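Local coordinates for protein DegT/DnrJ/EryC1/StrS aminotransferase (Brucella abortus 2308, PDB 4QGR) that binds pyridoxal 5'-phosphate and probably catalyses transamination, as a member of the DegT/DnrJ/EryC1/StrS aminotransferase family, at residues Val85-Phe90 against Ala140-Asp145. Numbering follows the deposited sequence.
Sequences VFVPSF and AIIPVD
Phe86 offers both its backbone N-H and its carbonyl to Ala140-Asp145, the bonding pattern of two parallel strands in register. Phe86 N donates to Ala140 O at 2.9 Å, approaching 24° off the carbonyl plane. That oxygen also takes a CA-H...O contact from Val85 CA, and Phe86 CD1 lies 3.3 Å from Ala140 O, which sits at the edge of the ring, near its plane. The return bond, from Ile142 N to Phe86 O, is 2.8 Å long and nearly straight, with the donor almost in line with the C=O; Ile141 CA makes a second CA-H...O contact with the same oxygen. Within the ladder, on the face of the sheet that carries Val85 and Ala140, Val85 CG1, anti to its backbone N (chi1 178°), reaches both Ala140 CB and Ile142 CG1, the latter at 3.8 Å.

Beyond this point the ladder stops. Pro88 has no N-H to give, and its CD sits 3.3 Å from Ile142 O, a carbonyl buried here without a hydrogen-bond partner. Apolar packing takes over: Pro88 CG lies against Val144 CG2 at 3.7 Å, the two side chains crossing at a slant.

The backbone groups of Val85 and Val87 turned away from 137-141 bond to strand 105-109, which makes 83-88 an interior strand of the mixed central sheet, between 105-109 and 137-141. The Asp145 carboxylate, further along the loop, accepts a bond from Ala151 N and is hydrogen-bonded to Tyr153 OH and Ser174 OG, while Val144, just past the strand, lines the cofactor pocket and touches the bound pyridoxal phosphate. Helix 120-133 covers the Phe86 ring on one face of the sheet, and helix 94-101 packs on Val85, Val87, Ile142 and Val144 on the other.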
ATOM      1  N   VAL A  85      -4.658  -6.467  21.547  1.00 11.91           N
ATOM      2  CA  VAL A  85      -3.286  -5.948  21.264  1.00 11.88           C
ATOM      3  C   VAL A  85      -3.120  -4.620  22.004  1.00 11.71           C
ATOM      4  O   VAL A  85      -3.966  -3.689  21.887  1.00 11.50           O
ATOM      5  CB  VAL A  85      -3.024  -5.760  19.759  1.00 11.65           C
ATOM      6  CG1 VAL A  85      -1.639  -5.178  19.509  1.00 11.56           C
ATOM      7  CG2 VAL A  85      -3.242  -7.036  18.957  1.00 12.14           C
ATOM      8  N   PHE A  86      -2.064  -4.519  22.808  1.00 11.86           N
ATOM      9  CA  PHE A  86      -1.843  -3.377  23.722  1.00 12.05           C
ATOM     10  C   PHE A  86      -0.980  -2.338  23.042  1.00 11.75           C
ATOM     11  O   PHE A  86       0.104  -2.681  22.557  1.00 11.97           O
ATOM     12  CB  PHE A  86      -1.213  -3.894  25.050  1.00 12.67           C
ATOM     13  CG  PHE A  86      -2.092  -4.893  25.716  1.00 13.17           C
ATOM     14  CD1 PHE A  86      -2.063  -6.237  25.304  1.00 13.65           C
ATOM     15  CD2 PHE A  86      -3.094  -4.483  26.574  1.00 13.77           C
ATOM     16  CE1 PHE A  86      -2.913  -7.150  25.816  1.00 14.30           C
ATOM     17  CE2 PHE A  86      -3.953  -5.409  27.126  1.00 13.81           C
ATOM     18  CZ  PHE A  86      -3.889  -6.738  26.745  1.00 14.24           C
ATOM     19  N   VAL A  87      -1.506  -1.113  22.947  1.00 11.62           N
ATOM     20  CA  VAL A  87      -0.899  -0.013  22.164  1.00 11.70           C
ATOM     21  C   VAL A  87      -1.007   1.300  22.926  1.00 12.01           C
ATOM     22  O   VAL A  87      -1.900   1.472  23.796  1.00 12.47           O
ATOM     23  CB  VAL A  87      -1.558   0.113  20.753  1.00 11.64           C
ATOM     24  CG1 VAL A  87      -1.545  -1.239  20.066  1.00 11.69           C
ATOM     25  CG2 VAL A  87      -3.002   0.594  20.831  1.00 11.85           C
ATOM     26  N   PRO A  88      -0.096   2.253  22.622  1.00 12.30           N
ATOM     27  CA  PRO A  88      -0.343   3.585  23.167  1.00 12.63           C
ATOM     28  C   PRO A  88      -1.498   4.282  22.465  1.00 12.79           C
ATOM     29  O   PRO A  88      -1.856   3.940  21.345  1.00 12.29           O
ATOM     30  CB  PRO A  88       0.969   4.334  22.877  1.00 12.54           C
ATOM     31  CG  PRO A  88       1.906   3.341  22.294  1.00 12.06           C
ATOM     32  CD  PRO A  88       1.089   2.230  21.747  1.00 11.87           C
ATOM     33  N   SER A  89      -2.132   5.205  23.184  1.00 13.46           N
ATOM     34  CA  SER A  89      -3.072   6.151  22.586  1.00 13.12           C
ATOM     35  C   SER A  89      -2.329   7.395  22.060  1.00 13.05           C
ATOM     36  O   SER A  89      -2.787   8.031  21.099  1.00 13.66           O
ATOM     37  CB  SER A  89      -4.102   6.543  23.649  1.00 13.93           C
ATOM     38  OG  SER A  89      -4.929   7.597  23.202  1.00 13.60           O
ATOM     39  N   PHE A  90      -1.217   7.773  22.699  1.00 12.74           N
ATOM     40  CA  PHE A  90      -0.423   8.906  22.246  1.00 12.49           C
ATOM     41  C   PHE A  90       0.559   8.466  21.168  1.00 12.80           C
ATOM     42  O   PHE A  90       1.712   8.183  21.462  1.00 13.12           O
ATOM     43  CB  PHE A  90       0.306   9.546  23.440  1.00 12.75           C
ATOM     44  CG  PHE A  90       0.708  10.963  23.206  1.00 12.48           C
ATOM     45  CD1 PHE A  90      -0.247  11.950  23.202  1.00 12.82           C
ATOM     46  CD2 PHE A  90       2.050  11.298  22.967  1.00 12.90           C
ATOM     47  CE1 PHE A  90       0.088  13.263  22.968  1.00 12.99           C
ATOM     48  CE2 PHE A  90       2.412  12.611  22.730  1.00 12.76           C
ATOM     49  CZ  PHE A  90       1.430  13.595  22.724  1.00 12.69           C
ATOM     50  N   ALA A 140      -0.635  -9.543  21.694  1.00 13.92           N
ATOM     51  CA  ALA A 140       0.501  -8.723  21.274  1.00 13.11           C
ATOM     52  C   ALA A 140       0.575  -7.375  21.946  1.00 12.48           C
ATOM     53  O   ALA A 140      -0.401  -6.869  22.493  1.00 12.29           O
ATOM     54  CB  ALA A 140       0.467  -8.537  19.760  1.00 12.68           C
ATOM     55  N   ILE A 141       1.764  -6.784  21.866  1.00 12.23           N
ATOM     56  CA  ILE A 141       2.051  -5.415  22.342  1.00 11.93           C
ATOM     57  C   ILE A 141       2.743  -4.696  21.218  1.00 11.78           C
ATOM     58  O   ILE A 141       3.640  -5.273  20.568  1.00 11.66           O
ATOM     59  CB  ILE A 141       2.993  -5.395  23.573  1.00 11.86           C
ATOM     60  CG1 ILE A 141       2.496  -6.405  24.594  1.00 12.39           C
ATOM     61  CG2 ILE A 141       3.102  -3.969  24.126  1.00 11.61           C
ATOM     62  CD1 ILE A 141       3.500  -6.827  25.641  1.00 12.74           C
ATOM     63  N   ILE A 142       2.318  -3.455  20.952  1.00 11.48           N
ATOM     64  CA  ILE A 142       2.983  -2.600  19.965  1.00 11.36           C
ATOM     65  C   ILE A 142       3.475  -1.324  20.642  1.00 11.25           C
ATOM     66  O   ILE A 142       2.833  -0.271  20.557  1.00 10.76           O
ATOM     67  CB  ILE A 142       2.141  -2.255  18.710  1.00 11.81           C
ATOM     68  CG1 ILE A 142       1.465  -3.491  18.139  1.00 12.47           C
ATOM     69  CG2 ILE A 142       3.009  -1.553  17.653  1.00 11.65           C
ATOM     70  CD1 ILE A 142       0.601  -3.263  16.896  1.00 12.41           C
ATOM     71  N   PRO A 143       4.649  -1.425  21.280  1.00 11.54           N
ATOM     72  CA  PRO A 143       5.256  -0.209  21.766  1.00 12.05           C
ATOM     73  C   PRO A 143       5.684   0.674  20.597  1.00 11.89           C
ATOM     74  O   PRO A 143       6.035   0.158  19.515  1.00 12.26           O
ATOM     75  CB  PRO A 143       6.479  -0.700  22.554  1.00 12.13           C
ATOM     76  CG  PRO A 143       6.334  -2.171  22.661  1.00 12.40           C
ATOM     77  CD  PRO A 143       5.543  -2.568  21.432  1.00 11.65           C
ATOM     78  N   VAL A 144       5.682   1.990  20.832  1.00 11.47           N
ATOM     79  CA  VAL A 144       6.139   2.965  19.831  1.00 10.70           C
ATOM     80  C   VAL A 144       7.376   3.663  20.328  1.00 10.87           C
ATOM     81  O   VAL A 144       7.458   4.031  21.503  1.00 10.93           O
ATOM     82  CB  VAL A 144       5.037   4.006  19.538  1.00 10.23           C
ATOM     83  CG1 VAL A 144       5.515   5.021  18.532  1.00 10.51           C
ATOM     84  CG2 VAL A 144       3.767   3.297  19.052  1.00 10.48           C
ATOM     85  N   ASP A 145       8.344   3.841  19.440  1.00 10.30           N
ATOM     86  CA  ASP A 145       9.494   4.630  19.774  1.00 11.05           C
ATOM     87  C   ASP A 145       9.165   6.071  19.425  1.00 11.03           C
ATOM     88  O   ASP A 145       9.525   6.543  18.371  1.00 11.75           O
ATOM     89  CB  ASP A 145      10.701   4.182  18.978  1.00 10.82           C
ATOM     90  CG  ASP A 145      11.042   2.728  19.191  1.00 11.06           C
ATOM     91  OD1 ASP A 145      10.846   2.212  20.324  1.00 11.97           O
ATOM     92  OD2 ASP A 145      11.526   2.087  18.216  1.00 11.42           O
TER